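Local coordinates for protein CAIP (Helicobacter cinaedi, PDB 5LBH) that probably oxidises and stores iron as a Dps-like mini-ferritin, and acts as an antigen that promotes the differentiation of macrophages into foam cells, at residues V22-H26 / T41-Y45; Q12-F18 / M73-I79; F107-S111 / Y125-V130. Numbering follows the deposited sequence.

From the N terminus, helix 4-28 supplies 12-18 to contact 2 and then 22-26 to contact 1. Contact 1 closes first, when helix 34-61 runs back along helix 4-28. Contact 2 closes later, at the end of the short helix 70-76, so contact 1 is nested inside its loop. The two touch where Ile44 CG2 lies 3.9 Å from Phe18 CE1, and both reach the second subunit. Contact 3 follows in series and pairs helices 89-116 and 120-144. Its centre is about 17 Å from that of contact 2 and 22 Å from that of contact 1. Together they join helix 4-28 to helix 34-61, helix 4-28 to the short helix 70-76, and helix 89-116 to helix 120-144.

Contact 1 of 3, residues V22-H26 / T41-Y45; sequences VHNFH and TQEIY. With FE (Fe (III) ion), chain V.
His23 lays its imidazole over the ring of Tyr45 in a face-to-face stack. The ring centroids are 3.6 Å apart and the planes meet at 16°; His23 CE1 is 3.4 Å from Tyr45 CD1. Both segments are helical throughout. Their axes approach to 8.9 Å and run antiparallel at 165°, with a signed crossing angle of -165°. In the register, Val22 CA is 6.0 Å from Tyr45 CA, and His26 CA is 5.3 Å from Thr41 CA. Tyr45 has chi1 p and His23 has chi1 m. His26 has chi1 t, and its ring face receives the edge of Tyr45 in a T-shaped pair, with centroids 5.4 Å apart and planes at 84°. His26 ND1 lies 3.0 Å from Thr41 OG1. Thr41 OG1 is hydrogen-bonded to His38 O and Thr37 O, earlier in its own helix. Val22, chi1 t, fills the gap between the helices. Its CG1 is 3.2 Å from Thr41 O, 3.9 Å from Tyr45 CB and 4.1 Å from Ile44 CG2. Phe25 CB meets Thr41 CG2 at 4.0 Å.

The site is the inter-subunit iron site expected of Dps mini-ferritins. His26 NE2 binds the iron ion FE at 2.4 Å, and water 1 is 2.6 Å from FE. Asp53 and Glu57 of the second subunit complete the ligands seen. His23 ND1 is held by Tyr19 O. The metal ligand His26 is part of an aromatic cluster with His23 and Tyr45. The iron takes its protein ligands from two subunits, which is consistent with a ferroxidase site.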
loop_
_atom_site.group_PDB
_atom_site.type_symbol
_atom_site.label_atom_id
_atom_site.label_comp_id
_atom_site.label_asym_id
_atom_site.label_seq_id
_atom_site.Cartn_x
_atom_site.Cartn_y
_atom_site.Cartn_z
ATOM N N VAL A 22 24.190 19.844 12.060
ATOM C CA VAL A 22 22.736 19.802 12.153
ATOM C C VAL A 22 22.267 18.741 13.161
ATOM O O VAL A 22 21.247 18.937 13.827
ATOM C CB VAL A 22 22.139 19.612 10.741
ATOM C CG1 VAL A 22 20.619 19.417 10.787
ATOM C CG2 VAL A 22 22.497 20.794 9.864
ATOM N N HIS A 23 23.003 17.632 13.331
ATOM C CA HIS A 23 22.674 16.709 14.423
ATOM C C HIS A 23 22.747 17.430 15.773
ATOM O O HIS A 23 21.911 17.220 16.660
ATOM C CB HIS A 23 23.628 15.510 14.407
ATOM C CG HIS A 23 23.207 14.402 13.490
ATOM N ND1 HIS A 23 23.537 14.383 12.148
ATOM C CD2 HIS A 23 22.545 13.243 13.728
ATOM C CE1 HIS A 23 23.066 13.279 11.593
ATOM N NE2 HIS A 23 22.464 12.571 12.530
ATOM N N ASN A 24 23.727 18.317 15.927
ATOM C CA ASN A 24 23.855 19.099 17.146
ATOM C C ASN A 24 22.646 20.021 17.346
ATOM O O ASN A 24 22.069 20.066 18.438
ATOM C CB ASN A 24 25.185 19.855 17.075
ATOM C CG ASN A 24 25.434 20.751 18.249
ATOM O OD1 ASN A 24 24.759 20.679 19.264
ATOM N ND2 ASN A 24 26.464 21.582 18.130
ATOM N N PHE A 25 22.220 20.739 16.299
ATOM C CA PHE A 25 20.969 21.501 16.401
ATOM C C PHE A 25 19.791 20.591 16.742
ATOM O O PHE A 25 18.918 20.946 17.548
ATOM C CB PHE A 25 20.678 22.235 15.088
ATOM C CG PHE A 25 21.709 23.258 14.716
ATOM C CD1 PHE A 25 22.490 23.861 15.689
ATOM C CD2 PHE A 25 21.891 23.621 13.393
ATOM C CE1 PHE A 25 23.440 24.809 15.345
ATOM C CE2 PHE A 25 22.830 24.573 13.039
ATOM C CZ PHE A 25 23.612 25.170 14.019
ATOM N N HIS A 26 19.755 19.414 16.122
ATOM C CA HIS A 26 18.674 18.460 16.315
ATOM C C HIS A 26 18.590 17.990 17.765
ATOM O O HIS A 26 17.493 17.817 18.304
ATOM C CB HIS A 26 18.899 17.298 15.350
ATOM C CG HIS A 26 17.943 16.165 15.506
ATOM N ND1 HIS A 26 16.607 16.255 15.169
ATOM C CD2 HIS A 26 18.144 14.890 15.918
ATOM C CE1 HIS A 26 16.025 15.090 15.385
ATOM N NE2 HIS A 26 16.935 14.246 15.838
ATOM N N THR A 41 15.260 19.713 11.577
ATOM C CA THR A 41 16.687 19.420 11.524
ATOM C C THR A 41 16.938 17.970 11.107
ATOM O O THR A 41 17.952 17.670 10.460
ATOM C CB THR A 41 17.358 19.700 12.874
ATOM O OG1 THR A 41 16.692 18.967 13.900
ATOM C CG2 THR A 41 17.309 21.178 13.207
ATOM N N GLN A 42 16.045 17.048 11.474
ATOM C CA GLN A 42 16.289 15.668 11.068
ATOM C C GLN A 42 16.113 15.510 9.557
ATOM O O GLN A 42 16.898 14.823 8.896
ATOM C CB GLN A 42 15.369 14.704 11.795
ATOM C CG GLN A 42 15.680 13.282 11.368
ATOM C CD GLN A 42 14.641 12.270 11.774
ATOM O OE1 GLN A 42 13.773 11.928 10.981
ATOM N NE2 GLN A 42 14.697 11.813 13.028
ATOM N N GLU A 43 15.097 16.158 8.996
ATOM C CA GLU A 43 14.922 16.159 7.550
ATOM C C GLU A 43 16.111 16.794 6.831
ATOM O O GLU A 43 16.511 16.334 5.754
ATOM C CB GLU A 43 13.630 16.889 7.197
ATOM C CG GLU A 43 12.407 16.167 7.687
ATOM C CD GLU A 43 11.142 16.919 7.357
ATOM O OE1 GLU A 43 10.093 16.259 7.158
ATOM O OE2 GLU A 43 11.199 18.172 7.292
ATOM N N ILE A 44 16.689 17.849 7.412
ATOM C CA ILE A 44 17.807 18.538 6.774
ATOM C C ILE A 44 19.060 17.665 6.761
ATOM O O ILE A 44 19.757 17.578 5.746
ATOM C CB ILE A 44 18.062 19.889 7.453
ATOM C CG1 ILE A 44 16.884 20.844 7.219
ATOM C CG2 ILE A 44 19.409 20.464 7.028
ATOM C CD1 ILE A 44 17.068 22.205 7.902
ATOM N N TYR A 45 19.400 17.031 7.881
ATOM C CA TYR A 45 20.638 16.266 7.811
ATOM C C TYR A 45 20.489 15.017 6.948
ATOM O O TYR A 45 21.489 14.548 6.399
ATOM C CB TYR A 45 21.190 15.940 9.217
ATOM C CG TYR A 45 20.443 14.990 10.153
ATOM C CD1 TYR A 45 20.237 13.639 9.830
ATOM C CD2 TYR A 45 20.025 15.426 11.420
ATOM C CE1 TYR A 45 19.577 12.761 10.721
ATOM C CE2 TYR A 45 19.389 14.566 12.312
ATOM C CZ TYR A 45 19.163 13.238 11.957
ATOM O OH TYR A 45 18.536 12.403 12.854
HETATM FE FE FE V . 16.932 11.947 16.563
HETATM O O HOH W 1 14.533 11.146 17.072
#

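Contact 2 of 3, residues Q12-F18 / M73-I79; sequences QADASVF and MLKAAKI
Asp14 OD1 accepts two backbone hydrogen bonds, from Lys78 N at 2.5 Å and from Ile79 N at 2.9 Å. The N-H...O angles are 133° and 166°. They fasten the end of the short helix 70-76 to the first helix of the ferritin-like four-helix bundle. A short helix of this kind, in the link between the second and third bundle helices, is a hallmark of Dps proteins. Asp14 uses chi1 m, and its OD2 is bonded to Tyr102 OH and Gln10 NE2, so both carboxylate oxygens are engaged.

Residues 12-18 are helical. Residues 73-76 are helical, and Ala77 (phi/psi -66/136) leaves the helix, which turns the amides of Lys78 and Ile79 to Asp14. In the register, Ala13 CA is 4.6 Å from Met73 CA, and Asp14 CA is 4.8 Å from Ala77 CA. Ala13, Ala76 and Ala77 have small side chains, and the backbones lie close here. Ala13 CB is 3.5 Å from Met73 O and 3.8 Å from Ala76 CB.

Val17, chi1 t, places CG2 3.5 Å from Ala77 CB and CG1 4.1 Å from Ile79 CG2. Ile79 CD1 reaches Phe18 CB at 4.4 Å, and its side chain also packs on Tyr102 and Phe103 of helix 89-116. Leu74 meets Leu74 of the second subunit, so the short helix takes part in the subunit interface.

Met73 extends with chi1 m and chi2 t. Ser16 OG donates to Ala13 O at 3.0 Å and lies 3.6 Å from Met73 SD.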
loop_
_atom_site.group_PDB
_atom_site.type_symbol
_atom_site.label_atom_id
_atom_site.label_comp_id
_atom_site.label_asym_id
_atom_site.label_seq_id
_atom_site.Cartn_x
_atom_site.Cartn_y
_atom_site.Cartn_z
ATOM N N GLN A 12 31.334 18.320 -1.007
ATOM C CA GLN A 12 31.370 17.098 -0.218
ATOM C C GLN A 12 31.859 17.370 1.203
ATOM O O GLN A 12 31.219 16.963 2.182
ATOM C CB GLN A 12 32.258 16.064 -0.912
ATOM C CG GLN A 12 32.213 14.695 -0.266
ATOM C CD GLN A 12 33.383 13.811 -0.647
ATOM O OE1 GLN A 12 34.235 14.196 -1.438
ATOM N NE2 GLN A 12 33.431 12.617 -0.074
ATOM N N ALA A 13 32.990 18.074 1.333
ATOM C CA ALA A 13 33.565 18.310 2.653
ATOM C C ALA A 13 32.649 19.173 3.515
ATOM O O ALA A 13 32.466 18.898 4.709
ATOM C CB ALA A 13 34.949 18.944 2.520
ATOM N N ASP A 14 32.078 20.228 2.938
ATOM C CA ASP A 14 31.183 21.065 3.724
ATOM C C ASP A 14 29.892 20.331 4.064
ATOM O O ASP A 14 29.311 20.586 5.130
ATOM C CB ASP A 14 30.899 22.375 2.990
ATOM C CG ASP A 14 32.137 23.268 2.876
ATOM O OD1 ASP A 14 32.870 23.487 3.879
ATOM O OD2 ASP A 14 32.377 23.755 1.755
ATOM N N ALA A 15 29.418 19.433 3.178
ATOM C CA ALA A 15 28.232 18.635 3.509
ATOM C C ALA A 15 28.484 17.759 4.730
ATOM O O ALA A 15 27.619 17.646 5.606
ATOM C CB ALA A 15 27.780 17.770 2.333
ATOM N N SER A 16 29.657 17.122 4.807
ATOM C CA SER A 16 29.892 16.231 5.943
ATOM C C SER A 16 29.990 17.011 7.247
ATOM O O SER A 16 29.548 16.521 8.288
ATOM C CB SER A 16 31.140 15.355 5.733
ATOM O OG SER A 16 32.349 16.080 5.793
ATOM N N VAL A 17 30.544 18.224 7.215
ATOM C CA VAL A 17 30.595 19.038 8.428
ATOM C C VAL A 17 29.207 19.550 8.792
ATOM O O VAL A 17 28.808 19.518 9.956
ATOM C CB VAL A 17 31.613 20.180 8.256
ATOM C CG1 VAL A 17 31.535 21.167 9.424
ATOM C CG2 VAL A 17 33.030 19.590 8.122
ATOM N N PHE A 18 28.441 20.011 7.799
ATOM C CA PHE A 18 27.085 20.487 8.058
ATOM C C PHE A 18 26.208 19.356 8.580
ATOM O O PHE A 18 25.366 19.561 9.471
ATOM C CB PHE A 18 26.497 21.073 6.775
ATOM C CG PHE A 18 25.226 21.833 6.984
ATOM C CD1 PHE A 18 24.037 21.416 6.400
ATOM C CD2 PHE A 18 25.217 22.983 7.766
ATOM C CE1 PHE A 18 22.858 22.132 6.601
ATOM C CE2 PHE A 18 24.040 23.697 7.969
ATOM C CZ PHE A 18 22.859 23.274 7.387
ATOM N N MET A 73 38.357 15.730 5.035
ATOM C CA MET A 73 37.171 16.568 4.868
ATOM C C MET A 73 37.179 17.728 5.848
ATOM O O MET A 73 36.739 18.832 5.517
ATOM C CB MET A 73 35.910 15.737 5.060
ATOM C CG MET A 73 35.899 14.533 4.180
ATOM S SD MET A 73 34.456 13.508 4.401
ATOM C CE MET A 73 34.891 12.154 3.309
ATOM N N LEU A 74 37.684 17.494 7.059
ATOM C CA LEU A 74 37.784 18.569 8.035
ATOM C C LEU A 74 38.735 19.655 7.560
ATOM O O LEU A 74 38.475 20.847 7.760
ATOM C CB LEU A 74 38.237 18.008 9.378
ATOM C CG LEU A 74 37.129 17.690 10.357
ATOM C CD1 LEU A 74 37.708 17.025 11.583
ATOM C CD2 LEU A 74 36.485 19.015 10.730
ATOM N N LYS A 75 39.829 19.277 6.910
ATOM C CA LYS A 75 40.759 20.313 6.495
ATOM C C LYS A 75 40.259 21.058 5.256
ATOM O O LYS A 75 40.558 22.248 5.098
ATOM C CB LYS A 75 42.161 19.714 6.318
ATOM C CG LYS A 75 42.870 19.526 7.656
ATOM C CD LYS A 75 42.264 18.444 8.510
ATOM C CE LYS A 75 42.590 18.475 9.930
ATOM N NZ LYS A 75 42.040 19.550 10.679
ATOM N N ALA A 76 39.434 20.422 4.415
ATOM C CA ALA A 76 38.885 21.116 3.250
ATOM C C ALA A 76 37.655 21.956 3.578
ATOM O O ALA A 76 37.372 22.928 2.863
ATOM C CB ALA A 76 38.541 20.123 2.145
ATOM N N ALA A 77 36.940 21.631 4.647
ATOM C CA ALA A 77 35.663 22.274 4.900
ATOM C C ALA A 77 35.863 23.750 5.198
ATOM O O ALA A 77 36.780 24.133 5.927
ATOM C CB ALA A 77 34.959 21.602 6.072
ATOM N N LYS A 78 35.020 24.586 4.603
ATOM C CA LYS A 78 34.979 25.979 5.012
ATOM C C LYS A 78 33.883 26.258 6.027
ATOM O O LYS A 78 33.981 27.246 6.765
ATOM C CB LYS A 78 34.802 26.888 3.797
ATOM C CG LYS A 78 35.961 26.766 2.849
ATOM C CD LYS A 78 36.094 27.971 1.957
ATOM C CE LYS A 78 37.365 27.861 1.126
ATOM N NZ LYS A 78 37.746 29.192 0.531
ATOM N N ILE A 79 32.849 25.418 6.090
ATOM C CA ILE A 79 31.825 25.588 7.108
ATOM C C ILE A 79 32.428 25.274 8.467
ATOM O O ILE A 79 33.114 24.258 8.634
ATOM C CB ILE A 79 30.604 24.711 6.793
ATOM C CG1 ILE A 79 29.819 25.372 5.672
ATOM C CG2 ILE A 79 29.700 24.542 8.017
ATOM C CD1 ILE A 79 28.615 24.681 5.307
#

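Contact 3 of 3, residues F107-S111 / Y125-V130; sequences FTELS and YADDKV
Tyr125, chi1 t, starts the second segment by setting its CE2 4.0 Å from Phe107 CE1. Its side chain also touches Val51 and Asp54 of helix 34-61. Ala126 comes next; it and Phe107 have the nearest CA atoms, 5.3 Å apart. Ala126 CB is 3.6 Å from Phe107 O and 3.7 Å from Leu110 CD2. Asp127, chi1 m, takes a very short hydrogen bond from Ser111 OG to its OD2, at 2.5 Å; Ser111 has chi1 t. Lys129 sets its CB over the Phe107 ring in a CH-pi contact, 3.7 Å from the ring centroid and 7° off the ring normal. Val130, chi1 t, ends the segment with CG2 3.6 Å from Phe107 CB and 3.7 Å from Thr108 N.

Both segments are helical. The helix axes approach to 8.4 Å and run antiparallel, with 152° between their N-to-C directions and a signed crossing angle of -152°. Phe107, chi1 m, is a knob in the hole formed by Tyr125, Ala126, Lys129 and Val130. This is the antiparallel pairing of the last two helices of the ferritin-like bundle.

The third subunit borders the contact: its Lys120 hydrogen-bonds Ser111 OG, and its Val121 packs on Val130. Phe107 thus joins the two helices inside the subunit, while Ser111, bonded to Asp127 and to that lysine, links the helix pair to the neighbouring chain.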
loop_
_atom_site.group_PDB
_atom_site.type_symbol
_atom_site.label_atom_id
_atom_site.label_comp_id
_atom_site.label_asym_id
_atom_site.label_seq_id
_atom_site.Cartn_x
_atom_site.Cartn_y
_atom_site.Cartn_z
ATOM N N PHE A 107 26.844 25.929 -5.142
ATOM C CA PHE A 107 26.150 25.232 -6.219
ATOM C C PHE A 107 25.985 26.116 -7.442
ATOM O O PHE A 107 26.039 25.618 -8.576
ATOM C CB PHE A 107 24.788 24.739 -5.748
ATOM C CG PHE A 107 24.857 23.457 -5.003
ATOM C CD1 PHE A 107 25.125 22.263 -5.676
ATOM C CD2 PHE A 107 24.690 23.434 -3.625
ATOM C CE1 PHE A 107 25.189 21.065 -4.989
ATOM C CE2 PHE A 107 24.760 22.235 -2.934
ATOM C CZ PHE A 107 25.011 21.054 -3.618
ATOM N N THR A 108 25.815 27.422 -7.239
ATOM C CA THR A 108 25.753 28.333 -8.375
ATOM C C THR A 108 27.053 28.314 -9.163
ATOM O O THR A 108 27.042 28.199 -10.391
ATOM C CB THR A 108 25.437 29.747 -7.899
ATOM O OG1 THR A 108 24.242 29.722 -7.106
ATOM C CG2 THR A 108 25.290 30.690 -9.074
ATOM N N GLU A 109 28.187 28.406 -8.475
ATOM C CA GLU A 109 29.439 28.425 -9.209
ATOM C C GLU A 109 29.716 27.072 -9.859
ATOM O O GLU A 109 30.252 27.020 -10.967
ATOM C CB GLU A 109 30.574 28.874 -8.291
ATOM C CG GLU A 109 31.915 29.026 -9.017
ATOM C CD GLU A 109 31.847 29.983 -10.244
ATOM O OE1 GLU A 109 31.003 30.921 -10.236
ATOM O OE2 GLU A 109 32.634 29.773 -11.203
ATOM N N LEU A 110 29.300 25.978 -9.222
ATOM C CA LEU A 110 29.389 24.666 -9.860
ATOM C C LEU A 110 28.607 24.621 -11.167
ATOM O O LEU A 110 29.076 24.055 -12.160
ATOM C CB LEU A 110 28.874 23.585 -8.907
ATOM C CG LEU A 110 28.710 22.157 -9.449
ATOM C CD1 LEU A 110 30.013 21.586 -9.955
ATOM C CD2 LEU A 110 28.089 21.237 -8.406
ATOM N N SER A 111 27.403 25.187 -11.182
ATOM C CA SER A 111 26.600 25.163 -12.403
ATOM C C SER A 111 27.269 25.968 -13.526
ATOM O O SER A 111 27.345 25.515 -14.675
ATOM C CB SER A 111 25.189 25.678 -12.099
ATOM O OG SER A 111 24.365 25.597 -13.243
ATOM N N TYR A 125 22.126 18.836 -12.065
ATOM C CA TYR A 125 22.114 18.501 -10.647
ATOM C C TYR A 125 22.360 19.734 -9.780
ATOM O O TYR A 125 21.670 19.942 -8.776
ATOM C CB TYR A 125 23.161 17.422 -10.350
ATOM C CG TYR A 125 23.291 17.163 -8.873
ATOM C CD1 TYR A 125 22.373 16.360 -8.214
ATOM C CD2 TYR A 125 24.309 17.741 -8.129
ATOM C CE1 TYR A 125 22.457 16.127 -6.854
ATOM C CE2 TYR A 125 24.410 17.510 -6.757
ATOM C CZ TYR A 125 23.470 16.701 -6.127
ATOM O OH TYR A 125 23.535 16.455 -4.769
ATOM N N ALA A 126 23.343 20.566 -10.142
ATOM C CA ALA A 126 23.583 21.752 -9.325
ATOM C C ALA A 126 22.397 22.714 -9.393
ATOM O O ALA A 126 21.989 23.274 -8.369
ATOM C CB ALA A 126 24.877 22.446 -9.748
ATOM N N ASP A 127 21.811 22.899 -10.581
ATOM C CA ASP A 127 20.668 23.799 -10.687
ATOM C C ASP A 127 19.491 23.294 -9.873
ATOM O O ASP A 127 18.754 24.095 -9.285
ATOM C CB ASP A 127 20.257 23.991 -12.142
ATOM C CG ASP A 127 21.309 24.737 -12.956
ATOM O OD1 ASP A 127 21.385 24.516 -14.194
ATOM O OD2 ASP A 127 22.036 25.565 -12.359
ATOM N N ASP A 128 19.322 21.975 -9.779
ATOM C CA ASP A 128 18.256 21.454 -8.933
ATOM C C ASP A 128 18.515 21.820 -7.472
ATOM O O ASP A 128 17.599 22.265 -6.769
ATOM C CB ASP A 128 18.121 19.938 -9.129
ATOM C CG ASP A 128 17.036 19.315 -8.249
ATOM O OD1 ASP A 128 17.327 18.328 -7.528
ATOM O OD2 ASP A 128 15.870 19.780 -8.298
ATOM N N LYS A 129 19.770 21.698 -7.011
ATOM C CA LYS A 129 20.072 22.104 -5.639
ATOM C C LYS A 129 20.004 23.618 -5.462
ATOM O O LYS A 129 19.603 24.091 -4.391
ATOM C CB LYS A 129 21.433 21.571 -5.184
ATOM C CG LYS A 129 21.535 20.070 -5.335
ATOM C CD LYS A 129 20.514 19.369 -4.471
ATOM C CE LYS A 129 20.117 18.065 -5.112
ATOM N NZ LYS A 129 19.135 17.318 -4.290
ATOM N N VAL A 130 20.354 24.394 -6.490
ATOM C CA VAL A 130 20.201 25.845 -6.392
ATOM C C VAL A 130 18.733 26.205 -6.153
ATOM O O VAL A 130 18.423 27.058 -5.311
ATOM C CB VAL A 130 20.765 26.536 -7.654
ATOM C CG1 VAL A 130 20.352 27.999 -7.709
ATOM C CG2 VAL A 130 22.282 26.439 -7.695
#